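Adherence and virulence protein A (Streptococcus pneumoniae, PDB 6PON) binds fibronectin and probably serves the pneumococcus as an adherence and virulence factor, its N-terminal region belonging to the NFACT family. Local coordinates at residues L130-D133 with K138-E141; N151-L156 with T161-P166. All blocks are in the same frame, centred on the assembly; numbering follows the deposited sequence.

Contact 1: L130-D133 with K138-E141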
ATOM      1  N   LEU B 130      29.340 -21.851  20.010  1.00 17.98           N
ATOM      2  CA  LEU B 130      30.247 -22.842  19.462  1.00 17.24           C
ATOM      3  C   LEU B 130      31.449 -22.134  18.865  1.00 19.15           C
ATOM      4  O   LEU B 130      31.317 -21.054  18.280  1.00 20.82           O
ATOM      5  CB  LEU B 130      29.559 -23.709  18.383  1.00 18.04           C
ATOM      6  CG  LEU B 130      28.142 -24.250  18.678  1.00 23.54           C
ATOM      7  CD1 LEU B 130      27.022 -23.290  18.189  1.00 22.24           C
ATOM      8  CD2 LEU B 130      27.931 -25.664  18.133  1.00 21.29           C
ATOM      9  N   LEU B 131      32.617 -22.738  19.037  1.00 17.31           N
ATOM     10  CA  LEU B 131      33.839 -22.330  18.363  1.00 21.06           C
ATOM     11  C   LEU B 131      34.199 -23.427  17.367  1.00 23.03           C
ATOM     12  O   LEU B 131      34.252 -24.605  17.722  1.00 21.06           O
ATOM     13  CB  LEU B 131      34.981 -22.109  19.362  1.00 19.87           C
ATOM     14  CG  LEU B 131      36.262 -21.538  18.738  1.00 22.98           C
ATOM     15  CD1 LEU B 131      36.110 -20.051  18.324  1.00 15.73           C
ATOM     16  CD2 LEU B 131      37.454 -21.745  19.647  1.00 21.88           C
ATOM     17  N   VAL B 132      34.396 -23.052  16.116  1.00 20.09           N
ATOM     18  CA  VAL B 132      34.571 -24.026  15.052  1.00 20.88           C
ATOM     19  C   VAL B 132      35.861 -23.695  14.333  1.00 20.97           C
ATOM     20  O   VAL B 132      36.097 -22.531  13.994  1.00 23.86           O
ATOM     21  CB  VAL B 132      33.383 -24.019  14.075  1.00 21.96           C
ATOM     22  CG1 VAL B 132      33.652 -24.945  12.910  1.00 21.93           C
ATOM     23  CG2 VAL B 132      32.131 -24.418  14.799  1.00 21.93           C
ATOM     24  N   ASP B 133      36.701 -24.708  14.111  1.00 25.18           N
ATOM     25  CA  ASP B 133      37.926 -24.452  13.371  1.00 27.02           C
ATOM     26  C   ASP B 133      37.614 -24.242  11.904  1.00 24.53           C
ATOM     27  O   ASP B 133      36.882 -25.024  11.303  1.00 25.13           O
ATOM     28  CB  ASP B 133      38.925 -25.583  13.504  1.00 32.03           C
ATOM     29  CG  ASP B 133      40.161 -25.307  12.697  1.00 32.11           C
ATOM     30  OD1 ASP B 133      40.176 -25.645  11.503  1.00 38.55           O
ATOM     31  OD2 ASP B 133      41.090 -24.686  13.244  1.00 36.35           O
ATOM     32  N   LYS B 138      35.484 -28.504  12.223  1.00 27.21           N
ATOM     33  CA  LYS B 138      35.163 -29.277  13.412  1.00 31.86           C
ATOM     34  C   LYS B 138      34.918 -28.343  14.588  1.00 27.17           C
ATOM     35  O   LYS B 138      35.568 -27.297  14.710  1.00 27.24           O
ATOM     36  CB  LYS B 138      36.296 -30.263  13.741  1.00 31.92           C
ATOM     37  CG  LYS B 138      36.445 -31.387  12.711  1.00 31.75           C
ATOM     38  CD  LYS B 138      37.509 -32.423  13.094  1.00 45.22           C
ATOM     39  CE  LYS B 138      37.471 -33.594  12.097  1.00 50.38           C
ATOM     40  NZ  LYS B 138      38.388 -34.733  12.419  1.00 41.17           N
ATOM     41  N   ILE B 139      33.969 -28.712  15.444  1.00 25.54           N
ATOM     42  CA  ILE B 139      33.747 -27.953  16.670  1.00 24.51           C
ATOM     43  C   ILE B 139      34.967 -28.088  17.569  1.00 28.50           C
ATOM     44  O   ILE B 139      35.324 -29.195  17.997  1.00 28.86           O
ATOM     45  CB  ILE B 139      32.480 -28.426  17.390  1.00 27.24           C
ATOM     46  CG1 ILE B 139      31.245 -27.976  16.607  1.00 28.12           C
ATOM     47  CG2 ILE B 139      32.447 -27.889  18.838  1.00 24.39           C
ATOM     48  CD1 ILE B 139      30.313 -29.108  16.277  1.00 29.07           C
ATOM     49  N   LEU B 140      35.622 -26.963  17.856  1.00 19.25           N
ATOM     50  CA  LEU B 140      36.694 -26.986  18.840  1.00 21.25           C
ATOM     51  C   LEU B 140      36.137 -27.105  20.256  1.00 24.23           C
ATOM     52  O   LEU B 140      36.730 -27.781  21.108  1.00 31.63           O
ATOM     53  CB  LEU B 140      37.565 -25.742  18.683  1.00 22.09           C
ATOM     54  CG  LEU B 140      38.284 -25.669  17.325  1.00 27.03           C
ATOM     55  CD1 LEU B 140      38.767 -24.233  17.018  1.00 19.51           C
ATOM     56  CD2 LEU B 140      39.456 -26.724  17.246  1.00 19.70           C
ATOM     57  N   GLU B 141      34.993 -26.481  20.519  1.00 22.35           N
ATOM     58  CA  GLU B 141      34.361 -26.500  21.838  1.00 25.91           C
ATOM     59  C   GLU B 141      32.996 -25.819  21.717  1.00 23.84           C
ATOM     60  O   GLU B 141      32.723 -25.105  20.748  1.00 22.57           O
ATOM     61  CB  GLU B 141      35.269 -25.829  22.886  1.00 24.43           C
ATOM     62  CG  GLU B 141      34.911 -25.965  24.358  1.00 25.67           C
ATOM     63  CD  GLU B 141      34.364 -27.321  24.810  1.00 25.55           C
ATOM     64  OE1 GLU B 141      35.044 -28.026  25.587  1.00 30.01           O
ATOM     65  OE2 GLU B 141      33.213 -27.662  24.457  1.00 28.77           O
TER

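Contact 2: N151-L156 with T161-P166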
ATOM      1  N   ASN B 151      17.454 -39.663  18.025  1.00 63.06           N
ATOM      2  CA  ASN B 151      16.690 -38.581  17.414  1.00 60.53           C
ATOM      3  C   ASN B 151      17.477 -37.289  17.249  1.00 61.23           C
ATOM      4  O   ASN B 151      16.890 -36.279  16.842  1.00 66.51           O
ATOM      5  CB  ASN B 151      15.429 -38.285  18.239  1.00 61.70           C
ATOM      6  CG  ASN B 151      14.364 -39.353  18.086  1.00 69.84           C
ATOM      7  OD1 ASN B 151      14.636 -40.549  18.226  1.00 70.75           O
ATOM      8  ND2 ASN B 151      13.139 -38.924  17.787  1.00 67.38           N
ATOM      9  N   SER B 152      18.772 -37.276  17.560  1.00 58.97           N
ATOM     10  CA  SER B 152      19.539 -36.040  17.449  1.00 51.36           C
ATOM     11  C   SER B 152      19.761 -35.671  15.982  1.00 39.59           C
ATOM     12  O   SER B 152      20.148 -36.509  15.162  1.00 41.89           O
ATOM     13  CB  SER B 152      20.877 -36.168  18.186  1.00 47.96           C
ATOM     14  OG  SER B 152      21.554 -37.371  17.852  1.00 44.06           O
ATOM     15  N   TYR B 153      19.497 -34.407  15.652  1.00 39.95           N
ATOM     16  CA  TYR B 153      19.797 -33.918  14.309  1.00 40.36           C
ATOM     17  C   TYR B 153      21.301 -33.799  14.100  1.00 35.98           C
ATOM     18  O   TYR B 153      21.819 -34.122  13.024  1.00 32.62           O
ATOM     19  CB  TYR B 153      19.102 -32.573  14.091  1.00 33.66           C
ATOM     20  CG  TYR B 153      19.283 -31.955  12.726  1.00 30.94           C
ATOM     21  CD1 TYR B 153      18.518 -32.372  11.646  1.00 32.41           C
ATOM     22  CD2 TYR B 153      20.201 -30.928  12.522  1.00 31.40           C
ATOM     23  CE1 TYR B 153      18.666 -31.800  10.389  1.00 27.80           C
ATOM     24  CE2 TYR B 153      20.356 -30.342  11.263  1.00 36.68           C
ATOM     25  CZ  TYR B 153      19.579 -30.787  10.198  1.00 32.12           C
ATOM     26  OH  TYR B 153      19.722 -30.227   8.943  1.00 29.92           O
ATOM     27  N   ARG B 154      22.019 -33.364  15.128  1.00 32.55           N
ATOM     28  CA  ARG B 154      23.453 -33.162  15.027  1.00 31.13           C
ATOM     29  C   ARG B 154      24.081 -33.462  16.373  1.00 32.77           C
ATOM     30  O   ARG B 154      23.436 -33.380  17.423  1.00 30.25           O
ATOM     31  CB  ARG B 154      23.792 -31.736  14.596  1.00 25.73           C
ATOM     32  CG  ARG B 154      23.086 -30.689  15.434  1.00 25.07           C
ATOM     33  CD  ARG B 154      23.331 -29.280  14.927  1.00 26.39           C
ATOM     34  NE  ARG B 154      22.781 -28.329  15.879  1.00 28.22           N
ATOM     35  CZ  ARG B 154      23.057 -27.030  15.910  1.00 26.31           C
ATOM     36  NH1 ARG B 154      23.888 -26.494  15.029  1.00 24.07           N
ATOM     37  NH2 ARG B 154      22.503 -26.270  16.842  1.00 27.25           N
ATOM     38  N   THR B 155      25.351 -33.797  16.341  1.00 27.87           N
ATOM     39  CA  THR B 155      26.089 -34.015  17.568  1.00 30.55           C
ATOM     40  C   THR B 155      26.865 -32.735  17.861  1.00 28.84           C
ATOM     41  O   THR B 155      27.611 -32.244  17.005  1.00 24.67           O
ATOM     42  CB  THR B 155      26.983 -35.251  17.443  1.00 31.40           C
ATOM     43  OG1 THR B 155      26.156 -36.408  17.232  1.00 31.42           O
ATOM     44  CG2 THR B 155      27.782 -35.465  18.697  1.00 29.69           C
ATOM     45  N   LEU B 156      26.645 -32.166  19.046  1.00 28.63           N
ATOM     46  CA  LEU B 156      27.316 -30.931  19.448  1.00 28.78           C
ATOM     47  C   LEU B 156      28.376 -31.302  20.473  1.00 26.45           C
ATOM     48  O   LEU B 156      28.175 -31.198  21.681  1.00 23.82           O
ATOM     49  CB  LEU B 156      26.333 -29.900  19.987  1.00 26.00           C
ATOM     50  CG  LEU B 156      25.361 -29.414  18.913  1.00 25.90           C
ATOM     51  CD1 LEU B 156      24.580 -28.224  19.396  1.00 27.19           C
ATOM     52  CD2 LEU B 156      26.102 -29.084  17.633  1.00 22.63           C
ATOM     53  N   THR B 161      31.984 -32.453  13.332  1.00 34.71           N
ATOM     54  CA  THR B 161      31.891 -31.458  12.276  1.00 32.62           C
ATOM     55  C   THR B 161      30.651 -30.604  12.495  1.00 35.35           C
ATOM     56  O   THR B 161      29.587 -31.115  12.862  1.00 32.71           O
ATOM     57  CB  THR B 161      31.838 -32.147  10.915  1.00 38.35           C
ATOM     58  OG1 THR B 161      32.973 -33.012  10.790  1.00 35.72           O
ATOM     59  CG2 THR B 161      31.854 -31.119   9.780  1.00 33.89           C
ATOM     60  N   TYR B 162      30.799 -29.293  12.306  1.00 30.07           N
ATOM     61  CA  TYR B 162      29.699 -28.379  12.596  1.00 28.96           C
ATOM     62  C   TYR B 162      28.583 -28.550  11.580  1.00 28.51           C
ATOM     63  O   TYR B 162      28.825 -28.622  10.372  1.00 31.72           O
ATOM     64  CB  TYR B 162      30.171 -26.918  12.603  1.00 21.76           C
ATOM     65  CG  TYR B 162      29.048 -25.922  12.792  1.00 21.98           C
ATOM     66  CD1 TYR B 162      28.463 -25.723  14.044  1.00 24.20           C
ATOM     67  CD2 TYR B 162      28.550 -25.194  11.719  1.00 21.09           C
ATOM     68  CE1 TYR B 162      27.416 -24.812  14.219  1.00 19.78           C
ATOM     69  CE2 TYR B 162      27.512 -24.288  11.880  1.00 21.84           C
ATOM     70  CZ  TYR B 162      26.948 -24.104  13.129  1.00 23.72           C
ATOM     71  OH  TYR B 162      25.917 -23.191  13.276  1.00 23.97           O
ATOM     72  N   ILE B 163      27.352 -28.609  12.077  1.00 27.09           N
ATOM     73  CA  ILE B 163      26.163 -28.623  11.240  1.00 26.43           C
ATOM     74  C   ILE B 163      25.271 -27.478  11.684  1.00 27.31           C
ATOM     75  O   ILE B 163      25.001 -27.333  12.885  1.00 25.59           O
ATOM     76  CB  ILE B 163      25.387 -29.949  11.345  1.00 29.39           C
ATOM     77  CG1 ILE B 163      26.311 -31.156  11.131  1.00 27.74           C
ATOM     78  CG2 ILE B 163      24.236 -29.934  10.355  1.00 27.31           C
ATOM     79  CD1 ILE B 163      25.730 -32.481  11.653  1.00 26.63           C
ATOM     80  N   ALA B 164      24.801 -26.684  10.719  1.00 20.64           N
ATOM     81  CA  ALA B 164      23.907 -25.580  11.017  1.00 24.28           C
ATOM     82  C   ALA B 164      22.565 -26.104  11.511  1.00 26.49           C
ATOM     83  O   ALA B 164      22.197 -27.245  11.243  1.00 24.12           O
ATOM     84  CB  ALA B 164      23.682 -24.709   9.782  1.00 24.41           C
ATOM     85  N   PRO B 165      21.812 -25.282  12.223  1.00 23.20           N
ATOM     86  CA  PRO B 165      20.483 -25.688  12.636  1.00 29.32           C
ATOM     87  C   PRO B 165      19.599 -25.973  11.435  1.00 34.05           C
ATOM     88  O   PRO B 165      19.849 -25.486  10.321  1.00 36.08           O
ATOM     89  CB  PRO B 165      19.975 -24.474  13.432  1.00 22.39           C
ATOM     90  CG  PRO B 165      21.216 -23.851  13.945  1.00 24.78           C
ATOM     91  CD  PRO B 165      22.207 -23.999  12.826  1.00 21.38           C
ATOM     92  N   PRO B 166      18.569 -26.786  11.618  1.00 35.03           N
ATOM     93  CA  PRO B 166      17.524 -26.896  10.594  1.00 40.48           C
ATOM     94  C   PRO B 166      16.969 -25.535  10.204  1.00 37.42           C
ATOM     95  O   PRO B 166      16.352 -24.874  11.046  1.00 41.91           O
ATOM     96  CB  PRO B 166      16.446 -27.748  11.280  1.00 42.15           C
ATOM     97  CG  PRO B 166      17.150 -28.478  12.386  1.00 37.40           C
ATOM     98  CD  PRO B 166      18.295 -27.610  12.811  1.00 31.86           C
TER
HETATM   99  O   HOH W   1      27.593 -31.161  14.582  1.00 26.24           O

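Contact 1: L130-D133 with K138-E141
Leu131 O takes two N-H groups from the facing chain. Leu140 N donates to Leu131 O over 2.7 Å on a bent path, 138° at the hydrogen, and Glu141 N reaches the same Leu131 O through a weak bond of 3.4 Å. With both residues set against Leu131, this is a classic beta bulge in the antiparallel hairpin of strands 128-133 and 139-142. Leu131 N returns a bond to Glu141 O, almost straight at 175°, and beyond the bulge Asp133 N donates to Lys138 O at 2.9 Å.

Bulging turns the Leu140 side chain onto its partner strand. Leu140 CD1 lies 3.9 Å from Leu131 CD2, and both methyls of Leu140 rest against Asp133 CB from one side. On the other face, Val132 CG2 meets Ile139 CG1 at 4.1 Å. Val132 CG1, anti to its own backbone N (175°), rests instead against Lys138 O.

Farther out, Tyr82 of helix 74-83 touches both Leu131 and Leu140. Asp133 OD1 accepts from Ser135 OG and Ser136 N in the turn, and Glu141 OE2 leads away to His145. The hairpin is therefore held chiefly by backbone bonds and apolar packing, its carboxylates being engaged with residues outside the paired segments.

Contact 2: N151-L156 with T161-P166
Tyr153 lays one face of its ring over Pro166, whose CG stands 3.8 Å from the ring centroid and only 8° off the normal, a CH-pi contact close to the ring axis. The two segments are irregular pieces of the long loop between strand 139-142 and helix 178-187, in the region of the NFACT N-terminal and middle domains, and side chains do most of the work of joining them. The ring is carried there by a first torsion that sets CG anti to the backbone N. Tyr153 CE2 meets Ile163 CG2 at 4.0 Å, while Ala164 O comes up at the ring edge, near its plane.

Arg154 makes the polar part of the contact. Its CG sits between the backbone N and the carbonyl carbon (chi1 51°), and from there the chain runs extended alongside Ile163, with Ile163 CD1 packed 3.6 Å from Arg154 CB. At the far end the guanidinium lies between Pro165 on one face and Leu156 CD2 on the other, both offset toward its rim. That sandwich probably limits its tilt, and a salt bridge from NH2 to Glu121 on strand 113-121, together with the NH1 bond to Ile163, sets its direction. Glu121 also accepts a hydrogen bond from Tyr162 OH through its other carboxylate oxygen, so one carboxylate serves both side chains, and Pro165 touches the same residue.

Away from the guanidinium, a water links the two backbones, donating to Thr155 O at 2.7 Å and to Thr161 O at 2.6 Å. The direct bond between the segments is Arg154 NH1 to Ile163 O, 2.6 Å long, with the carbonyl oxygen just 7° out of the guanidinium plane.

Contact 1 closes before contact 2 opens along the chain, yet their centres are only about 13 Å apart and they share an apolar seam. Tyr162 sits at the middle of it: Ile139 CD1 packs 3.8 Å from Tyr162 CA, and Val132 CG2 lies 3.9 Å from Tyr162 CB. A second junction brings Leu130 CD2 to 3.9 Å from Leu156 CD2. The loop of contact 2 thus lies against the hairpin face carrying Val132 and Ile139. Glu121 is a neighbour of both contacts, touched by Leu130 of the first and bonded to Arg154 of the second. Backbone bonds from Ile139 to Gly159 and Ser160 join the outer strand to the short loop between 151-156 and 161-166.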